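Local atomic coordinates of acetyltransferase of GNAT family (Staphylococcus aureus subsp. aureus Mu50, PDB entry 3D8P), a protein that probably transfers an acetyl group from acetyl-coenzyme A to an acceptor substrate, as other members of the GNAT family do. Residues I7-S12 with N43-Y48; I69-L74 with M105-Q110; I95-L100 with S131-R136. All coordinates share one frame; numbering follows the deposited sequence.

Contact 1: residues I7-S12 with N43-Y48; sequences IEYNRS and NIEHNY. With ACT (acetate ion), chain D.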
ATOM      1  N   ILE A   7       7.011   0.611  11.623  1.00 30.10           N
ATOM      2  CA  ILE A   7       8.188  -0.229  11.512  1.00 28.74           C
ATOM      3  C   ILE A   7       8.227  -0.891  10.138  1.00 28.94           C
ATOM      4  O   ILE A   7       7.225  -0.949   9.422  1.00 29.15           O
ATOM      5  CB  ILE A   7       8.213  -1.338  12.589  1.00 29.73           C
ATOM      6  CG1 ILE A   7       6.955  -2.232  12.481  1.00 28.38           C
ATOM      7  CG2 ILE A   7       8.401  -0.697  13.985  1.00 25.95           C
ATOM      8  CD1 ILE A   7       7.023  -3.525  13.256  1.00 23.07           C
ATOM      9  N   GLU A   8       9.398  -1.375   9.759  1.00 27.59           N
ATOM     10  CA  GLU A   8       9.511  -2.145   8.557  1.00 28.50           C
ATOM     11  C   GLU A   8       8.938  -3.522   8.862  1.00 28.79           C
ATOM     12  O   GLU A   8       9.038  -4.029   9.994  1.00 29.45           O
ATOM     13  CB  GLU A   8      10.965  -2.268   8.116  1.00 28.57           C
ATOM     14  CG  GLU A   8      11.105  -2.893   6.720  1.00 31.23           C
ATOM     15  CD  GLU A   8      12.508  -2.762   6.140  1.00 30.01           C
ATOM     16  OE1 GLU A   8      13.411  -3.520   6.568  1.00 35.64           O
ATOM     17  OE2 GLU A   8      12.693  -1.930   5.220  1.00 39.67           O
ATOM     18  N   TYR A   9       8.309  -4.115   7.857  1.00 29.24           N
ATOM     19  CA  TYR A   9       7.840  -5.485   7.962  1.00 29.16           C
ATOM     20  C   TYR A   9       9.031  -6.388   8.312  1.00 28.72           C
ATOM     21  O   TYR A   9      10.130  -6.182   7.807  1.00 25.34           O
ATOM     22  CB  TYR A   9       7.241  -5.923   6.625  1.00 28.58           C
ATOM     23  CG  TYR A   9       7.002  -7.421   6.502  1.00 28.24           C
ATOM     24  CD1 TYR A   9       5.792  -7.981   6.898  1.00 28.66           C
ATOM     25  CD2 TYR A   9       7.980  -8.267   5.985  1.00 28.44           C
ATOM     26  CE1 TYR A   9       5.564  -9.328   6.809  1.00 24.97           C
ATOM     27  CE2 TYR A   9       7.763  -9.627   5.896  1.00 28.32           C
ATOM     28  CZ  TYR A   9       6.539 -10.143   6.295  1.00 30.06           C
ATOM     29  OH  TYR A   9       6.291 -11.483   6.211  1.00 33.09           O
ATOM     30  N   ASN A  10       8.804  -7.357   9.199  1.00 28.42           N
ATOM     31  CA  ASN A  10       9.744  -8.459   9.380  1.00 28.11           C
ATOM     32  C   ASN A  10       8.925  -9.763   9.288  1.00 29.04           C
ATOM     33  O   ASN A  10       7.681  -9.704   9.386  1.00 30.17           O
ATOM     34  CB  ASN A  10      10.628  -8.307  10.631  1.00 27.33           C
ATOM     35  CG  ASN A  10       9.885  -8.565  11.918  1.00 26.96           C
ATOM     36  OD1 ASN A  10       9.429  -9.669  12.157  1.00 26.65           O
ATOM     37  ND2 ASN A  10       9.825  -7.556  12.790  1.00 26.00           N
ATOM     38  N   ARG A  11       9.608 -10.889   9.034  1.00 28.47           N
ATOM     39  CA  ARG A  11       8.977 -12.208   8.780  1.00 30.89           C
ATOM     40  C   ARG A  11       8.077 -12.749   9.874  1.00 29.93           C
ATOM     41  O   ARG A  11       7.225 -13.589   9.605  1.00 31.29           O
ATOM     42  CB  ARG A  11      10.042 -13.280   8.492  1.00 32.21           C
ATOM     43  CG  ARG A  11      10.791 -13.019   7.202  1.00 41.28           C
ATOM     44  CD  ARG A  11      11.486 -14.275   6.683  1.00 41.97           C
ATOM     45  NE  ARG A  11      12.495 -14.802   7.596  1.00 43.31           N
ATOM     46  CZ  ARG A  11      13.725 -14.304   7.745  1.00 41.63           C
ATOM     47  NH1 ARG A  11      14.099 -13.211   7.094  1.00 45.80           N
ATOM     48  NH2 ARG A  11      14.581 -14.889   8.575  1.00 36.13           N
ATOM     49  N   SER A  12       8.272 -12.296  11.109  1.00 29.51           N
ATOM     50  CA  SER A  12       7.427 -12.750  12.202  1.00 27.52           C
ATOM     51  C   SER A  12       5.986 -12.365  11.966  1.00 26.90           C
ATOM     52  O   SER A  12       5.083 -13.036  12.450  1.00 28.64           O
ATOM     53  CB  SER A  12       7.909 -12.195  13.553  1.00 28.85           C
ATOM     54  OG  SER A  12       7.928 -10.780  13.604  1.00 25.92           O
ATOM     55  N   ASN A  43       5.794 -13.917   0.328  1.00 33.42           N
ATOM     56  CA  ASN A  43       7.224 -13.664   0.335  1.00 34.60           C
ATOM     57  C   ASN A  43       7.430 -12.116   0.298  1.00 32.10           C
ATOM     58  O   ASN A  43       7.871 -11.612  -0.708  1.00 31.41           O
ATOM     59  CB  ASN A  43       7.942 -14.314  -0.925  1.00 35.33           C
ATOM     60  CG  ASN A  43       7.586 -15.858  -1.215  1.00 41.31           C
ATOM     61  OD1 ASN A  43       6.522 -16.191  -1.766  1.00 38.79           O
ATOM     62  ND2 ASN A  43       8.563 -16.751  -0.972  1.00 39.01           N
ATOM     63  N   ILE A  44       7.103 -11.382   1.368  1.00 32.50           N
ATOM     64  CA  ILE A  44       7.188  -9.910   1.390  1.00 32.43           C
ATOM     65  C   ILE A  44       8.623  -9.427   1.282  1.00 32.56           C
ATOM     66  O   ILE A  44       8.875  -8.475   0.539  1.00 32.22           O
ATOM     67  CB  ILE A  44       6.505  -9.213   2.662  1.00 33.87           C
ATOM     68  CG1 ILE A  44       4.977  -9.372   2.709  1.00 36.09           C
ATOM     69  CG2 ILE A  44       6.781  -7.712   2.709  1.00 31.38           C
ATOM     70  CD1 ILE A  44       4.199  -8.596   1.705  1.00 36.07           C
ATOM     71  N   GLU A  45       9.554 -10.033   2.021  1.00 33.43           N
ATOM     72  CA  GLU A  45      10.968  -9.648   1.932  1.00 35.35           C
ATOM     73  C   GLU A  45      11.409  -9.751   0.477  1.00 32.25           C
ATOM     74  O   GLU A  45      11.993  -8.825  -0.048  1.00 33.96           O
ATOM     75  CB  GLU A  45      11.910 -10.485   2.840  1.00 33.23           C
ATOM     76  CG  GLU A  45      11.702 -10.266   4.358  1.00 42.43           C
ATOM     77  CD  GLU A  45      12.882 -10.705   5.253  1.00 44.96           C
ATOM     78  OE1 GLU A  45      13.853 -11.359   4.761  1.00 50.16           O
ATOM     79  OE2 GLU A  45      12.830 -10.370   6.478  1.00 56.18           O
ATOM     80  N   HIS A  46      11.105 -10.869  -0.172  1.00 31.22           N
ATOM     81  CA  HIS A  46      11.531 -11.063  -1.526  1.00 31.75           C
ATOM     82  C   HIS A  46      10.831 -10.104  -2.496  1.00 31.90           C
ATOM     83  O   HIS A  46      11.487  -9.426  -3.292  1.00 32.91           O
ATOM     84  CB  HIS A  46      11.315 -12.500  -1.953  1.00 31.03           C
ATOM     85  CG  HIS A  46      11.660 -12.744  -3.376  1.00 29.50           C
ATOM     86  ND1 HIS A  46      10.704 -12.820  -4.363  1.00 33.02           N
ATOM     87  CD2 HIS A  46      12.857 -12.876  -3.993  1.00 33.50           C
ATOM     88  CE1 HIS A  46      11.297 -13.000  -5.530  1.00 28.55           C
ATOM     89  NE2 HIS A  46      12.602 -13.054  -5.331  1.00 31.60           N
ATOM     90  N   ASN A  47       9.508 -10.025  -2.412  1.00 32.03           N
ATOM     91  CA  ASN A  47       8.751  -9.200  -3.380  1.00 33.67           C
ATOM     92  C   ASN A  47       8.852  -7.693  -3.172  1.00 32.76           C
ATOM     93  O   ASN A  47       8.780  -6.964  -4.144  1.00 34.41           O
ATOM     94  CB  ASN A  47       7.277  -9.607  -3.445  1.00 33.62           C
ATOM     95  CG  ASN A  47       7.102 -11.044  -3.862  1.00 33.59           C
ATOM     96  OD1 ASN A  47       6.391 -11.792  -3.214  1.00 43.25           O
ATOM     97  ND2 ASN A  47       7.809 -11.454  -4.894  1.00 32.26           N
ATOM     98  N   TYR A  48       9.050  -7.243  -1.937  1.00 31.19           N
ATOM     99  CA  TYR A  48       9.064  -5.803  -1.615  1.00 31.02           C
ATOM    100  C   TYR A  48      10.406  -5.294  -1.143  1.00 32.59           C
ATOM    101  O   TYR A  48      10.922  -4.358  -1.721  1.00 32.25           O
ATOM    102  CB  TYR A  48       8.012  -5.468  -0.547  1.00 30.58           C
ATOM    103  CG  TYR A  48       6.600  -5.643  -1.035  1.00 28.47           C
ATOM    104  CD1 TYR A  48       5.924  -4.589  -1.651  1.00 34.29           C
ATOM    105  CD2 TYR A  48       5.937  -6.867  -0.904  1.00 31.24           C
ATOM    106  CE1 TYR A  48       4.602  -4.744  -2.114  1.00 31.25           C
ATOM    107  CE2 TYR A  48       4.647  -7.035  -1.355  1.00 28.42           C
ATOM    108  CZ  TYR A  48       3.978  -5.948  -1.966  1.00 30.32           C
ATOM    109  OH  TYR A  48       2.686  -6.084  -2.418  1.00 34.04           O
TER
HETATM  110  C   ACT D 164       8.371 -13.666   4.234  1.00 57.76           C
HETATM  111  O   ACT D 164       9.100 -12.836   3.625  1.00 54.87           O
HETATM  112  OXT ACT D 164       7.680 -13.172   5.157  1.00 58.57           O
HETATM  113  CH3 ACT D 164       8.311 -15.145   3.907  1.00 55.11           C
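Y9, in the loop that follows strand 5-8, lays one face of its ring against I44 in the first turn of helix 44-49. Its CG stands anti to the backbone N (chi1 167°), which carries the ring across to the helix. I44 CB sits over that face, 3.8 Å from the ring centroid and displaced toward the rim, a CH-pi contact, while I44 CG2 reaches Y9 CD2 at 3.5 Å. L17 of helix 14-28 touches both side chains, and F55 of strand 54-59 also packs on I44. At the edge of the same ring, near its plane, lies an acetate ion, probably from the crystallisation liquor. Y9 OH donates to acetate OXT, although the modelled 2.4 Å is doubtfully short. The other acetate oxygen, O, accepts from the backbone N of E45 at 3.3 Å. N10, next in the chain, accepts at OD1 from S12 N (3.1 Å), an Asx turn. R11 then bends at chi3 and meets E45 almost at a right angle, the guanidinium and carboxylate planes 80° apart. R11 NH1 to E45 OE1 is a salt bridge of 3.0 Å, but its hydrogen bond is weak. Apolar packing therefore holds the inner side, with an ion pair on the exposed side; the helix N terminus, through E45 N, would probably favour the acetate's negative charge.

Contact 2: residues I69-L74 with M105-Q110; sequences IGLIRL and MTCKEQ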
ATOM      1  N   ILE A  69       1.347  -0.727   4.376  1.00 31.85           N
ATOM      2  CA  ILE A  69       1.578  -0.013   3.109  1.00 31.93           C
ATOM      3  C   ILE A  69       2.797  -0.615   2.436  1.00 29.16           C
ATOM      4  O   ILE A  69       3.819  -0.799   3.062  1.00 29.33           O
ATOM      5  CB  ILE A  69       1.748   1.535   3.312  1.00 31.10           C
ATOM      6  CG1 ILE A  69       1.429   2.309   2.033  1.00 34.49           C
ATOM      7  CG2 ILE A  69       3.160   1.883   3.811  1.00 34.01           C
ATOM      8  CD1 ILE A  69       1.484   3.826   2.227  1.00 29.26           C
ATOM      9  N   GLY A  70       2.662  -0.926   1.160  1.00 28.84           N
ATOM     10  CA  GLY A  70       3.745  -1.457   0.351  1.00 28.41           C
ATOM     11  C   GLY A  70       4.069  -0.561  -0.838  1.00 28.78           C
ATOM     12  O   GLY A  70       3.244   0.238  -1.280  1.00 27.91           O
ATOM     13  N   LEU A  71       5.285  -0.701  -1.347  1.00 29.54           N
ATOM     14  CA  LEU A  71       5.711  -0.000  -2.538  1.00 30.15           C
ATOM     15  C   LEU A  71       6.581  -0.913  -3.361  1.00 30.90           C
ATOM     16  O   LEU A  71       7.535  -1.541  -2.828  1.00 31.74           O
ATOM     17  CB  LEU A  71       6.521   1.264  -2.202  1.00 30.53           C
ATOM     18  CG  LEU A  71       6.839   2.185  -3.394  1.00 33.80           C
ATOM     19  CD1 LEU A  71       5.767   3.252  -3.605  1.00 33.03           C
ATOM     20  CD2 LEU A  71       8.175   2.846  -3.280  1.00 36.67           C
ATOM     21  N   ILE A  72       6.272  -1.005  -4.656  1.00 32.06           N
ATOM     22  CA  ILE A  72       7.202  -1.648  -5.588  1.00 32.30           C
ATOM     23  C   ILE A  72       7.864  -0.604  -6.480  1.00 31.23           C
ATOM     24  O   ILE A  72       7.279   0.398  -6.863  1.00 30.06           O
ATOM     25  CB  ILE A  72       6.596  -2.821  -6.434  1.00 31.81           C
ATOM     26  CG1 ILE A  72       5.434  -2.353  -7.287  1.00 35.06           C
ATOM     27  CG2 ILE A  72       6.177  -3.989  -5.513  1.00 33.99           C
ATOM     28  CD1 ILE A  72       5.052  -3.321  -8.426  1.00 35.16           C
ATOM     29  N   ARG A  73       9.104  -0.877  -6.819  1.00 31.74           N
ATOM     30  CA  ARG A  73       9.866  -0.055  -7.697  1.00 31.90           C
ATOM     31  C   ARG A  73       9.653  -0.474  -9.164  1.00 30.80           C
ATOM     32  O   ARG A  73       9.753  -1.643  -9.502  1.00 31.93           O
ATOM     33  CB  ARG A  73      11.337  -0.129  -7.282  1.00 31.31           C
ATOM     34  CG  ARG A  73      12.206   0.732  -8.142  1.00 44.01           C
ATOM     35  CD  ARG A  73      13.397   1.270  -7.418  1.00 48.11           C
ATOM     36  NE  ARG A  73      13.889   2.438  -8.150  1.00 51.62           N
ATOM     37  CZ  ARG A  73      14.676   3.378  -7.636  1.00 46.31           C
ATOM     38  NH1 ARG A  73      15.064   3.309  -6.366  1.00 41.56           N
ATOM     39  NH2 ARG A  73      15.061   4.402  -8.396  1.00 43.61           N
ATOM     40  N   LEU A  74       9.320   0.492 -10.022  1.00 29.52           N
ATOM     41  CA  LEU A  74       9.100   0.245 -11.460  1.00 29.56           C
ATOM     42  C   LEU A  74      10.331   0.691 -12.216  1.00 29.80           C
ATOM     43  O   LEU A  74      11.273   1.138 -11.593  1.00 29.42           O
ATOM     44  CB  LEU A  74       7.910   1.052 -11.961  1.00 27.66           C
ATOM     45  CG  LEU A  74       6.587   0.915 -11.213  1.00 26.70           C
ATOM     46  CD1 LEU A  74       5.554   1.784 -11.936  1.00 23.15           C
ATOM     47  CD2 LEU A  74       6.161  -0.579 -11.109  1.00 24.35           C
HETATM   48  N   MSE A 105       8.821   9.951   2.184  1.00 38.92           N
HETATM   49  CA  MSE A 105      10.166  10.257   2.681  1.00 42.33           C
HETATM   50  C   MSE A 105      11.194   9.239   2.185  1.00 38.45           C
HETATM   51  O   MSE A 105      12.294   9.606   1.790  1.00 37.80           O
HETATM   52  CB  MSE A 105      10.150  10.263   4.203  1.00 40.44           C
HETATM   53  CG  MSE A 105      11.451  10.615   4.847  1.00 48.16           C
HETATM   54 SE   MSE A 105      11.686   9.592   6.510  0.75 60.34          SE
HETATM   55  CE  MSE A 105      11.901   7.770   5.750  1.00 51.85           C
ATOM     56  N   THR A 106      10.835   7.955   2.210  1.00 35.23           N
ATOM     57  CA  THR A 106      11.748   6.897   1.770  1.00 33.56           C
ATOM     58  C   THR A 106      11.974   6.967   0.259  1.00 33.19           C
ATOM     59  O   THR A 106      13.071   6.705  -0.219  1.00 31.79           O
ATOM     60  CB  THR A 106      11.234   5.497   2.215  1.00 35.31           C
ATOM     61  OG1 THR A 106      10.897   5.541   3.610  1.00 32.20           O
ATOM     62  CG2 THR A 106      12.277   4.372   1.949  1.00 29.36           C
ATOM     63  N   CYS A 107      10.940   7.326  -0.492  1.00 34.42           N
ATOM     64  CA  CYS A 107      11.061   7.499  -1.931  1.00 34.97           C
ATOM     65  C   CYS A 107      12.027   8.637  -2.261  1.00 37.52           C
ATOM     66  O   CYS A 107      12.808   8.543  -3.212  1.00 34.42           O
ATOM     67  CB  CYS A 107       9.699   7.830  -2.548  1.00 37.25           C
ATOM     68  SG  CYS A 107       8.568   6.479  -2.662  1.00 33.83           S
ATOM     69  N   LYS A 108      11.971   9.716  -1.488  1.00 38.90           N
ATOM     70  CA  LYS A 108      12.881  10.829  -1.711  1.00 42.44           C
ATOM     71  C   LYS A 108      14.336  10.412  -1.497  1.00 43.97           C
ATOM     72  O   LYS A 108      15.208  10.760  -2.300  1.00 43.91           O
ATOM     73  CB  LYS A 108      12.489  12.039  -0.857  1.00 41.49           C
ATOM     74  CG  LYS A 108      11.159  12.635  -1.352  1.00 45.44           C
ATOM     75  CD  LYS A 108      10.703  13.838  -0.541  1.00 47.47           C
ATOM     76  CE  LYS A 108       9.403  14.463  -1.107  1.00 50.38           C
ATOM     77  NZ  LYS A 108       8.976  15.605  -0.224  1.00 49.63           N
ATOM     78  N   GLU A 109      14.601   9.649  -0.436  1.00 45.25           N
ATOM     79  CA  GLU A 109      15.948   9.152  -0.196  1.00 46.11           C
ATOM     80  C   GLU A 109      16.413   8.255  -1.339  1.00 45.21           C
ATOM     81  O   GLU A 109      17.587   8.242  -1.680  1.00 46.32           O
ATOM     82  CB  GLU A 109      16.029   8.326   1.091  1.00 46.57           C
ATOM     83  CG  GLU A 109      15.764   9.070   2.384  1.00 48.29           C
ATOM     84  CD  GLU A 109      15.553   8.112   3.563  1.00 49.00           C
ATOM     85  OE1 GLU A 109      15.631   6.875   3.374  1.00 48.21           O
ATOM     86  OE2 GLU A 109      15.285   8.599   4.678  1.00 54.40           O
ATOM     87  N   GLN A 110      15.495   7.497  -1.925  1.00 43.68           N
ATOM     88  CA  GLN A 110      15.856   6.522  -2.945  1.00 44.40           C
ATOM     89  C   GLN A 110      15.723   7.007  -4.390  1.00 43.48           C
ATOM     90  O   GLN A 110      15.822   6.205  -5.311  1.00 43.29           O
ATOM     91  CB  GLN A 110      15.083   5.229  -2.699  1.00 42.48           C
ATOM     92  CG  GLN A 110      15.564   4.534  -1.415  1.00 48.75           C
ATOM     93  CD  GLN A 110      14.724   3.342  -1.010  1.00 50.96           C
ATOM     94  OE1 GLN A 110      13.947   2.803  -1.808  1.00 60.61           O
ATOM     95  NE2 GLN A 110      14.879   2.915   0.249  1.00 60.90           N
TER
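R73, at the end of strand 65-73, reaches across to the carbonyl that follows helix 95-109, while L71 two residues earlier meets C107 on the helix itself. The arginine leaves the strand with CG anti to its own N and bends at chi2, and the rest of the chain runs on nearly straight. This delivers NH1 to the backbone O of Q110 at 3.2 Å, with an N-H...O angle of 146°. The bond is a little skewed: the donor lies 22° from the carbonyl plane, and the oxygen is equally far from the guanidinium plane. The other terminal nitrogen, NH2, is bonded to the side chain of N77, so two partners fix the rotation of the guanidinium. Q110 is the first residue to leave helical geometry, and its backbone N still bonds to T106 O at 3.1 Å. Its side chain, extended beyond CG, crosses that of R73 obliquely, with amide and guanidinium planes nearly parallel, yet the closest side-chain approach is R73 NH1 to Q110 CB at 4.1 Å.

The apolar half is a single touch. L71 takes the same anti first torsion, but its chi2 of 91° is not a staggered value; CD2 comes to rest 3.7 Å from C107 SG.

Both L71 and C107 also rest on Q54 of strand 54-59, and L71 further touches V103 of the helix, S79 of strand 78-86 and I112 in the loop after the helix. Helix 95-109 thus packs its last turns against strands 54-59 and 65-73, and R73 ties the end of one strand to the helix C terminus.

Contact 3: residues I95-L100 with S131-R136; sequences IGKKLL and SNNGFR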
ATOM      1  N   ILE A  95      -3.476   7.544  10.634  1.00 38.20           N
ATOM      2  CA  ILE A  95      -2.536   6.430  10.421  1.00 37.05           C
ATOM      3  C   ILE A  95      -2.202   6.248   8.926  1.00 35.60           C
ATOM      4  O   ILE A  95      -1.040   6.036   8.579  1.00 35.33           O
ATOM      5  CB  ILE A  95      -3.062   5.116  11.063  1.00 36.17           C
ATOM      6  CG1 ILE A  95      -3.020   5.259  12.584  1.00 38.14           C
ATOM      7  CG2 ILE A  95      -2.235   3.895  10.624  1.00 34.14           C
ATOM      8  CD1 ILE A  95      -3.804   4.209  13.298  1.00 40.12           C
ATOM      9  N   GLY A  96      -3.203   6.361   8.051  1.00 35.29           N
ATOM     10  CA  GLY A  96      -2.958   6.338   6.599  1.00 34.11           C
ATOM     11  C   GLY A  96      -1.947   7.393   6.158  1.00 33.70           C
ATOM     12  O   GLY A  96      -1.025   7.119   5.394  1.00 34.06           O
ATOM     13  N   LYS A  97      -2.121   8.610   6.660  1.00 36.08           N
ATOM     14  CA  LYS A  97      -1.229   9.743   6.375  1.00 35.29           C
ATOM     15  C   LYS A  97       0.199   9.433   6.811  1.00 34.15           C
ATOM     16  O   LYS A  97       1.130   9.621   6.022  1.00 32.88           O
ATOM     17  CB  LYS A  97      -1.757  11.011   7.074  1.00 36.80           C
ATOM     18  CG  LYS A  97      -0.885  12.274   6.976  1.00 38.38           C
ATOM     19  CD  LYS A  97      -0.881  12.885   5.583  1.00 45.86           C
ATOM     20  CE  LYS A  97      -0.350  14.323   5.587  1.00 46.82           C
ATOM     21  NZ  LYS A  97       1.135  14.365   5.519  1.00 50.63           N
ATOM     22  N   LYS A  98       0.358   8.948   8.050  1.00 32.33           N
ATOM     23  CA  LYS A  98       1.664   8.584   8.598  1.00 33.34           C
ATOM     24  C   LYS A  98       2.364   7.483   7.782  1.00 33.92           C
ATOM     25  O   LYS A  98       3.583   7.544   7.559  1.00 33.89           O
ATOM     26  CB  LYS A  98       1.538   8.154  10.066  1.00 34.18           C
ATOM     27  CG  LYS A  98       1.163   9.282  11.019  1.00 37.48           C
ATOM     28  N   LEU A  99       1.599   6.473   7.363  1.00 32.77           N
ATOM     29  CA  LEU A  99       2.127   5.422   6.482  1.00 32.57           C
ATOM     30  C   LEU A  99       2.602   6.018   5.159  1.00 31.37           C
ATOM     31  O   LEU A  99       3.740   5.785   4.747  1.00 30.83           O
ATOM     32  CB  LEU A  99       1.076   4.328   6.219  1.00 33.42           C
ATOM     33  CG  LEU A  99       0.860   3.354   7.384  1.00 31.53           C
ATOM     34  CD1 LEU A  99      -0.400   2.559   7.175  1.00 27.72           C
ATOM     35  CD2 LEU A  99       2.073   2.443   7.585  1.00 28.38           C
ATOM     36  N   LEU A 100       1.746   6.811   4.515  1.00 31.61           N
ATOM     37  CA  LEU A 100       2.090   7.450   3.250  1.00 30.95           C
ATOM     38  C   LEU A 100       3.315   8.347   3.353  1.00 30.75           C
ATOM     39  O   LEU A 100       4.214   8.282   2.526  1.00 30.73           O
ATOM     40  CB  LEU A 100       0.905   8.264   2.730  1.00 32.73           C
ATOM     41  CG  LEU A 100       0.988   8.851   1.319  1.00 32.49           C
ATOM     42  CD1 LEU A 100       1.352   7.765   0.316  1.00 28.92           C
ATOM     43  CD2 LEU A 100      -0.345   9.561   0.970  1.00 30.13           C
ATOM     44  N   SER A 131      -7.028  11.273  -3.269  1.00 32.62           N
ATOM     45  CA  SER A 131      -7.305  12.575  -3.839  1.00 34.32           C
ATOM     46  C   SER A 131      -6.932  13.727  -2.916  1.00 35.04           C
ATOM     47  O   SER A 131      -6.604  14.818  -3.378  1.00 35.61           O
ATOM     48  CB  SER A 131      -8.790  12.695  -4.173  1.00 34.70           C
ATOM     49  OG  SER A 131      -9.149  11.805  -5.214  1.00 42.49           O
ATOM     50  N   ASN A 132      -7.051  13.497  -1.614  1.00 35.21           N
ATOM     51  CA  ASN A 132      -6.741  14.505  -0.608  1.00 35.53           C
ATOM     52  C   ASN A 132      -5.264  14.493  -0.203  1.00 34.52           C
ATOM     53  O   ASN A 132      -4.820  15.393   0.522  1.00 32.12           O
ATOM     54  CB  ASN A 132      -7.613  14.292   0.631  1.00 36.11           C
ATOM     55  CG  ASN A 132      -9.074  14.601   0.378  1.00 39.45           C
ATOM     56  OD1 ASN A 132      -9.415  15.415  -0.472  1.00 39.35           O
ATOM     57  ND2 ASN A 132      -9.947  13.954   1.132  1.00 48.38           N
ATOM     58  N   ASN A 133      -4.517  13.501  -0.697  1.00 30.88           N
ATOM     59  CA  ASN A 133      -3.106  13.355  -0.389  1.00 32.43           C
ATOM     60  C   ASN A 133      -2.182  13.331  -1.597  1.00 32.01           C
ATOM     61  O   ASN A 133      -1.248  12.543  -1.648  1.00 35.41           O
ATOM     62  CB  ASN A 133      -2.895  12.148   0.544  1.00 30.07           C
ATOM     63  CG  ASN A 133      -3.389  12.435   1.948  1.00 35.41           C
ATOM     64  OD1 ASN A 133      -2.731  13.145   2.705  1.00 38.65           O
ATOM     65  ND2 ASN A 133      -4.569  11.928   2.287  1.00 31.66           N
ATOM     66  N   GLY A 134      -2.451  14.220  -2.545  1.00 32.30           N
ATOM     67  CA  GLY A 134      -1.540  14.535  -3.650  1.00 32.91           C
ATOM     68  C   GLY A 134      -1.618  13.677  -4.893  1.00 32.03           C
ATOM     69  O   GLY A 134      -0.778  13.800  -5.775  1.00 29.57           O
ATOM     70  N   PHE A 135      -2.617  12.804  -4.959  1.00 31.74           N
ATOM     71  CA  PHE A 135      -2.780  11.889  -6.078  1.00 30.89           C
ATOM     72  C   PHE A 135      -3.798  12.419  -7.072  1.00 29.63           C
ATOM     73  O   PHE A 135      -4.874  12.850  -6.687  1.00 31.10           O
ATOM     74  CB  PHE A 135      -3.222  10.490  -5.610  1.00 30.49           C
ATOM     75  CG  PHE A 135      -2.139   9.697  -4.978  1.00 30.09           C
ATOM     76  CD1 PHE A 135      -1.836   9.868  -3.632  1.00 28.91           C
ATOM     77  CD2 PHE A 135      -1.421   8.753  -5.731  1.00 24.56           C
ATOM     78  CE1 PHE A 135      -0.803   9.136  -3.051  1.00 27.19           C
ATOM     79  CE2 PHE A 135      -0.414   8.007  -5.163  1.00 29.63           C
ATOM     80  CZ  PHE A 135      -0.090   8.202  -3.819  1.00 26.19           C
ATOM     81  N   ARG A 136      -3.460  12.359  -8.355  1.00 26.13           N
ATOM     82  CA  ARG A 136      -4.423  12.732  -9.391  1.00 25.66           C
ATOM     83  C   ARG A 136      -4.883  11.443 -10.047  1.00 23.78           C
ATOM     84  O   ARG A 136      -4.134  10.481 -10.082  1.00 25.61           O
ATOM     85  CB  ARG A 136      -3.799  13.709 -10.399  1.00 23.45           C
ATOM     86  CG  ARG A 136      -2.731  13.113 -11.316  1.00 20.09           C
ATOM     87  CD  ARG A 136      -2.094  14.221 -12.145  1.00 27.32           C
ATOM     88  NE  ARG A 136      -1.129  13.689 -13.105  1.00 23.62           N
ATOM     89  CZ  ARG A 136      -1.453  13.249 -14.308  1.00 25.73           C
ATOM     90  NH1 ARG A 136      -2.707  13.294 -14.725  1.00 31.40           N
ATOM     91  NH2 ARG A 136      -0.514  12.768 -15.098  1.00 28.36           N
TER
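Apolar contact centres on L100, whose methyl CD2 meets two residues of the turn that follows helix 124-132. With CG anti to the backbone N (chi1 -171°), the leucine extends from helix 95-109 toward this turn. Its CD2 lies 3.7 Å from N133 CB, the aliphatic root of a polar side chain, and 4.1 Å from F135 CE1. The methyl approaches the phenyl ring at its edge, near the ring plane, and the two side chains run alongside in opposing senses. F135 is packed from elsewhere by I115 and L117 of strand 114-119 and by Y157 and R159 of strand 155-160; R159 also touches L100.

The lysine contributes its methylenes, and no hydrogen bond joins the segments. K97, bent at chi2 and chi4, passes N133 with its aliphatic chain: K97 CD is 3.4 Å from N133 OD1, and K97 CE 3.9 Å from the same oxygen. K97 NZ and N133 ND2 are bonded elsewhere, the first in a salt bridge to D101 of its own helix, the second to the carbonyl of F129.

The contact therefore rests on van der Waals touches of a leucine methyl with an asparagine CB and a phenyl edge, and of a lysine methylene with an amide oxygen. K97 NZ and N133 ND2 each bond to a residue near in sequence and not across the contact.

In the fold
From the N terminus, contact 1 closes first: the chain leaves edge strand 5-8, runs through helix 14-28 and returns at helix 44-49, beside the edge of the sheet formed by strands 5-8 and 54-59. Contact 2 opens only afterwards, from strand 65-73, and closes on the end of helix 95-109. Contact 3 starts at the beginning of that same helix and closes just past helix 124-132, so contacts 2 and 3 cross along the chain and share one helix. I69 of contact 2 packs against the backbone of L99 and L100, while Y48 of contact 1 touches L71 and I72. Contacts 1 and 3 do not touch and lie on opposite sides of the chain's centre.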